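PDB 4OC9: putative O-acetylhomoserine (Thiol)-lyase from Campylobacter jejuni, which probably catalyses the PLP-dependent transfer of the aminocarboxypropyl group of O-acetylhomoserine to a thiol or sulfide, giving homocysteine from sulfide or methionine from methanethiol. Local coordinates for the interface of chains A and B and the interface of chains A and C. Residues are numbered along the deposited sequence; one frame, centred on the assembly and turned at random. Chains: chain A/B/C, Putative O-acetylhomoserine (Thiol)-lyase.

The centres of contact 1 and contact 2 lie about 35 Å apart, and chain A takes part in both through different residues. In contact 1 helix 110-119 and the loop at A:Gln386 meet the 3-10 helix 243-245 and helix 257-270 of chain B. In contact 2 the loop around A:Ile27 and the start of helix 276-309 meet the same segments of chain C. Each interface is two-fold symmetric, so the contacts recur with the chains exchanged, though some side chains differ. Two separate two-fold interfaces on one subunit suit the four-copy assembly, a form common among trans-sulfuration enzymes of this family.

Contact 1: the interface of chains A and B. Residues chain A 111, 114, 118-119, 386; chain B 244-245, 265, 268-269.
A:Thr119 meets B:Asp269 across a two-fold interface between subunits of this Cys/Met-metabolism PLP enzyme, where helix 110-119 of chain A faces helix 257-270 of chain B. The threonine hydroxyl OG1 donates to carboxylate oxygen OD2 of B:Asp269 at 2.5 Å, a short bond that reaches the anti side of OD2, 16° out of the carboxylate plane. OG1 of A:Thr119 stands anti to its carbonyl carbon (chi1 -54°), turned towards chain B. OD1 of B:Asp269 is linked to a water 3.1 Å away. That water also lies 2.6 Å from amide nitrogen NE2 of A:Gln386 and, more distantly, near the phenol OH of B:Tyr245.

Flat groups stack next to this bridge. The amide of A:Gln386, poorly ordered, lies over one face of the B:Arg268 guanidinium, the planes 14° apart and CD of the amide 3.8 Å from CZ. Each also has a bond within its own chain that may help orient it: the hydroxyl OG1 of A:Thr114 donates to OE1 of A:Gln386 at 2.9 Å from above the amide plane, while NH1 of B:Arg268 donates at 2.7 Å to OH of B:Tyr245, which lies at the guanidinium edge, in plane. NE2 of A:Gln386 also sits over the tyrosine ring face near its rim.

Among the apolar contacts, methyl CG2 of A:Thr114 packs 4.0 Å from CB of B:Ser244 and also touches the B:Asp269 carboxylate, which it meets squarely.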
# COMPACT_ATOMS: atom_id res chain seq x y z
N GLY A 111 -24.00 5.80 15.12
CA GLY A 111 -22.74 6.26 15.65
C GLY A 111 -22.74 7.78 15.82
O GLY A 111 -22.35 8.29 16.86
N THR A 114 -24.82 8.73 18.82
CA THR A 114 -24.13 8.51 20.08
C THR A 114 -23.11 9.63 20.30
O THR A 114 -23.00 10.20 21.40
CB THR A 114 -23.45 7.15 20.10
OG1 THR A 114 -24.46 6.13 20.03
CG2 THR A 114 -22.69 6.96 21.37
N HIS A 118 -24.37 11.73 23.41
CA HIS A 118 -23.68 11.28 24.63
C HIS A 118 -22.22 11.71 24.74
O HIS A 118 -21.84 12.42 25.66
CB HIS A 118 -23.75 9.76 24.81
CG HIS A 118 -25.14 9.23 25.00
ND1 HIS A 118 -25.83 8.56 24.01
CD2 HIS A 118 -25.98 9.32 26.06
CE1 HIS A 118 -27.03 8.23 24.47
NE2 HIS A 118 -27.14 8.68 25.71
N THR A 119 -21.40 11.33 23.77
CA THR A 119 -20.00 11.66 23.82
C THR A 119 -19.65 13.14 23.92
O THR A 119 -18.72 13.50 24.66
CB THR A 119 -19.27 11.01 22.66
OG1 THR A 119 -19.54 9.60 22.68
CG2 THR A 119 -17.76 11.24 22.77
N GLN A 386 -27.29 0.68 20.52
CA GLN A 386 -27.10 1.63 21.62
C GLN A 386 -28.34 2.46 21.96
O GLN A 386 -28.55 2.82 23.11
CB GLN A 386 -25.90 2.55 21.34
CG GLN A 386 -24.54 1.86 21.36
CD GLN A 386 -23.41 2.77 20.91
OE1 GLN A 386 -23.49 3.42 19.85
NE2 GLN A 386 -22.32 2.75 21.65
N SER B 244 -24.56 5.22 26.97
CA SER B 244 -24.20 4.89 25.58
C SER B 244 -24.21 3.37 25.39
O SER B 244 -24.37 2.90 24.28
CB SER B 244 -22.87 5.50 25.13
OG SER B 244 -21.78 4.99 25.87
N TYR B 245 -24.02 2.62 26.48
CA TYR B 245 -24.03 1.13 26.45
C TYR B 245 -25.07 0.44 27.32
O TYR B 245 -24.78 -0.56 27.98
CB TYR B 245 -22.64 0.53 26.70
CG TYR B 245 -21.79 0.65 25.48
CD1 TYR B 245 -21.84 -0.37 24.50
CD2 TYR B 245 -21.01 1.77 25.24
CE1 TYR B 245 -21.10 -0.28 23.33
CE2 TYR B 245 -20.26 1.87 24.09
CZ TYR B 245 -20.31 0.85 23.14
OH TYR B 245 -19.56 0.97 21.99
N THR B 265 -15.58 3.82 22.94
CA THR B 265 -16.00 5.19 23.00
C THR B 265 -15.20 6.16 22.13
O THR B 265 -15.74 6.70 21.17
CB THR B 265 -16.01 5.71 24.45
OG1 THR B 265 -16.82 4.87 25.27
CG2 THR B 265 -16.53 7.13 24.50
N ARG B 268 -14.62 4.54 18.46
CA ARG B 268 -15.93 4.42 17.87
C ARG B 268 -16.61 5.71 17.54
O ARG B 268 -17.19 5.84 16.47
CB ARG B 268 -16.84 3.60 18.77
CG ARG B 268 -18.17 3.30 18.12
CD ARG B 268 -18.99 2.30 18.93
NE ARG B 268 -20.14 1.80 18.16
CZ ARG B 268 -21.01 0.88 18.57
NH1 ARG B 268 -20.90 0.32 19.78
NH2 ARG B 268 -22.01 0.51 17.78
N ASP B 269 -16.53 6.68 18.43
CA ASP B 269 -17.22 7.96 18.19
C ASP B 269 -16.36 9.10 17.62
O ASP B 269 -16.89 9.96 16.94
CB ASP B 269 -17.91 8.41 19.50
CG ASP B 269 -18.89 7.36 20.07
OD1 ASP B 269 -19.22 6.37 19.39
OD2 ASP B 269 -19.33 7.53 21.24
O HOH W 1 -20.08 4.13 21.38

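Contact 2: the interface of chains A and C. Residues chain A 24, 26-27, 277, 280; chain C 27, 29, 277.
A:Ile27 and C:Ile27 face each other across the two-fold axis as an antiparallel beta bridge, each offering its own N-H and C=O to the other. The amide N of A:Ile27 donates to O of C:Ile27 at 3.0 Å, and N of C:Ile27 returns the bond to O of A:Ile27 at 3.0 Å. Both are nearly straight, about 170° at the hydrogen, so the pair closes a small ring of backbone bonds between two loops.

The side chains of the two isoleucines meet at their roots: the CB atoms come within 4.0 Å of each other. In A:Ile27 the longer branch, CG1, is anti to the carbonyl carbon (chi1 -54°), and it carries methyl CD1 to CB of C:Gln29 at 3.8 Å. Those two side chains run alongside each other in parallel. The same methyl covers one face of the A:Trp280 indole, set towards the rim, beside the glutamine's aliphatic carbons, which reach the ring as well.

The C:Gln29 chain is bent beyond CG, and its aliphatic part turns towards A:Trp280. CG of the glutamine touches ring carbon CH2 of A:Trp280 at 3.6 Å, the two side chains roughly perpendicular. At the indole edge, in its plane, sits the hydroxyl OG of A:Ser24, which makes a weak hydrogen bond to backbone O of C:Gln29 at 3.4 Å.

Further along, A:Gln277 and C:Gln277, each near the start of helix 276-309, reach towards one another tip to tip. OE1 of A:Gln277 comes 3.1 Å from NE2 of C:Gln277, but the amide hydrogen is not aimed at the oxygen, so this is a polar contact and not a hydrogen bond. Their amide planes are turned 50° apart.

Together the backbone pairing and the packing around it join chain A to chain C and probably help to hold the tetramer together.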
# COMPACT_ATOMS: atom_id res chain seq x y z
N SER A 24 -1.42 8.94 -12.92
CA SER A 24 -2.03 8.65 -11.66
C SER A 24 -1.35 9.52 -10.59
O SER A 24 -0.16 9.83 -10.67
CB SER A 24 -1.82 7.19 -11.28
OG SER A 24 -2.35 6.99 -9.97
N PRO A 26 0.64 10.31 -7.42
CA PRO A 26 1.52 9.51 -6.62
C PRO A 26 1.07 9.37 -5.19
O PRO A 26 0.39 10.22 -4.63
CB PRO A 26 2.84 10.30 -6.65
CG PRO A 26 2.68 11.35 -7.70
CD PRO A 26 1.21 11.60 -7.81
N ILE A 27 1.51 8.27 -4.57
CA ILE A 27 1.19 7.97 -3.17
C ILE A 27 2.37 8.46 -2.32
O ILE A 27 3.45 7.87 -2.31
CB ILE A 27 1.02 6.48 -2.89
CG1 ILE A 27 -0.01 5.86 -3.81
CG2 ILE A 27 0.63 6.32 -1.41
CD1 ILE A 27 -0.12 4.35 -3.69
N GLN A 277 -2.20 6.03 1.81
CA GLN A 277 -2.66 4.91 1.05
C GLN A 277 -4.21 4.97 0.99
O GLN A 277 -4.79 4.71 -0.07
CB GLN A 277 -2.22 3.61 1.72
CG GLN A 277 -2.50 2.37 0.93
CD GLN A 277 -1.68 2.27 -0.34
OE1 GLN A 277 -0.56 2.79 -0.41
NE2 GLN A 277 -2.18 1.52 -1.30
N TRP A 280 -5.32 7.76 -1.34
CA TRP A 280 -5.13 7.38 -2.71
C TRP A 280 -6.23 6.44 -3.18
O TRP A 280 -6.75 6.60 -4.30
CB TRP A 280 -3.73 6.76 -2.94
CG TRP A 280 -3.46 6.43 -4.34
CD1 TRP A 280 -2.99 7.28 -5.30
CD2 TRP A 280 -3.56 5.15 -4.96
NE1 TRP A 280 -2.81 6.60 -6.50
CE2 TRP A 280 -3.16 5.29 -6.31
CE3 TRP A 280 -3.94 3.90 -4.51
CZ2 TRP A 280 -3.15 4.24 -7.19
CZ3 TRP A 280 -3.92 2.84 -5.41
CH2 TRP A 280 -3.55 3.03 -6.73
N ILE C 27 5.61 6.78 -4.03
CA ILE C 27 5.26 5.50 -4.65
C ILE C 27 4.42 5.79 -5.90
O ILE C 27 3.27 6.22 -5.79
CB ILE C 27 4.42 4.60 -3.76
CG1 ILE C 27 5.10 4.40 -2.40
CG2 ILE C 27 4.17 3.29 -4.49
CD1 ILE C 27 4.25 3.64 -1.39
N GLN C 29 2.42 4.47 -8.13
CA GLN C 29 1.52 3.34 -8.42
C GLN C 29 0.85 3.84 -9.70
O GLN C 29 -0.29 4.36 -9.70
CB GLN C 29 0.53 3.13 -7.25
CG GLN C 29 -0.26 1.85 -7.41
CD GLN C 29 0.60 0.62 -7.31
OE1 GLN C 29 1.27 0.41 -6.30
NE2 GLN C 29 0.59 -0.23 -8.36
N GLN C 277 5.13 -0.76 -5.51
CA GLN C 277 5.00 -1.01 -4.03
C GLN C 277 6.22 -1.85 -3.63
O GLN C 277 6.88 -1.51 -2.64
CB GLN C 277 3.56 -1.54 -3.58
CG GLN C 277 2.58 -0.42 -3.36
CD GLN C 277 2.65 0.27 -2.01
OE1 GLN C 277 3.62 0.15 -1.27
NE2 GLN C 277 1.57 0.96 -1.66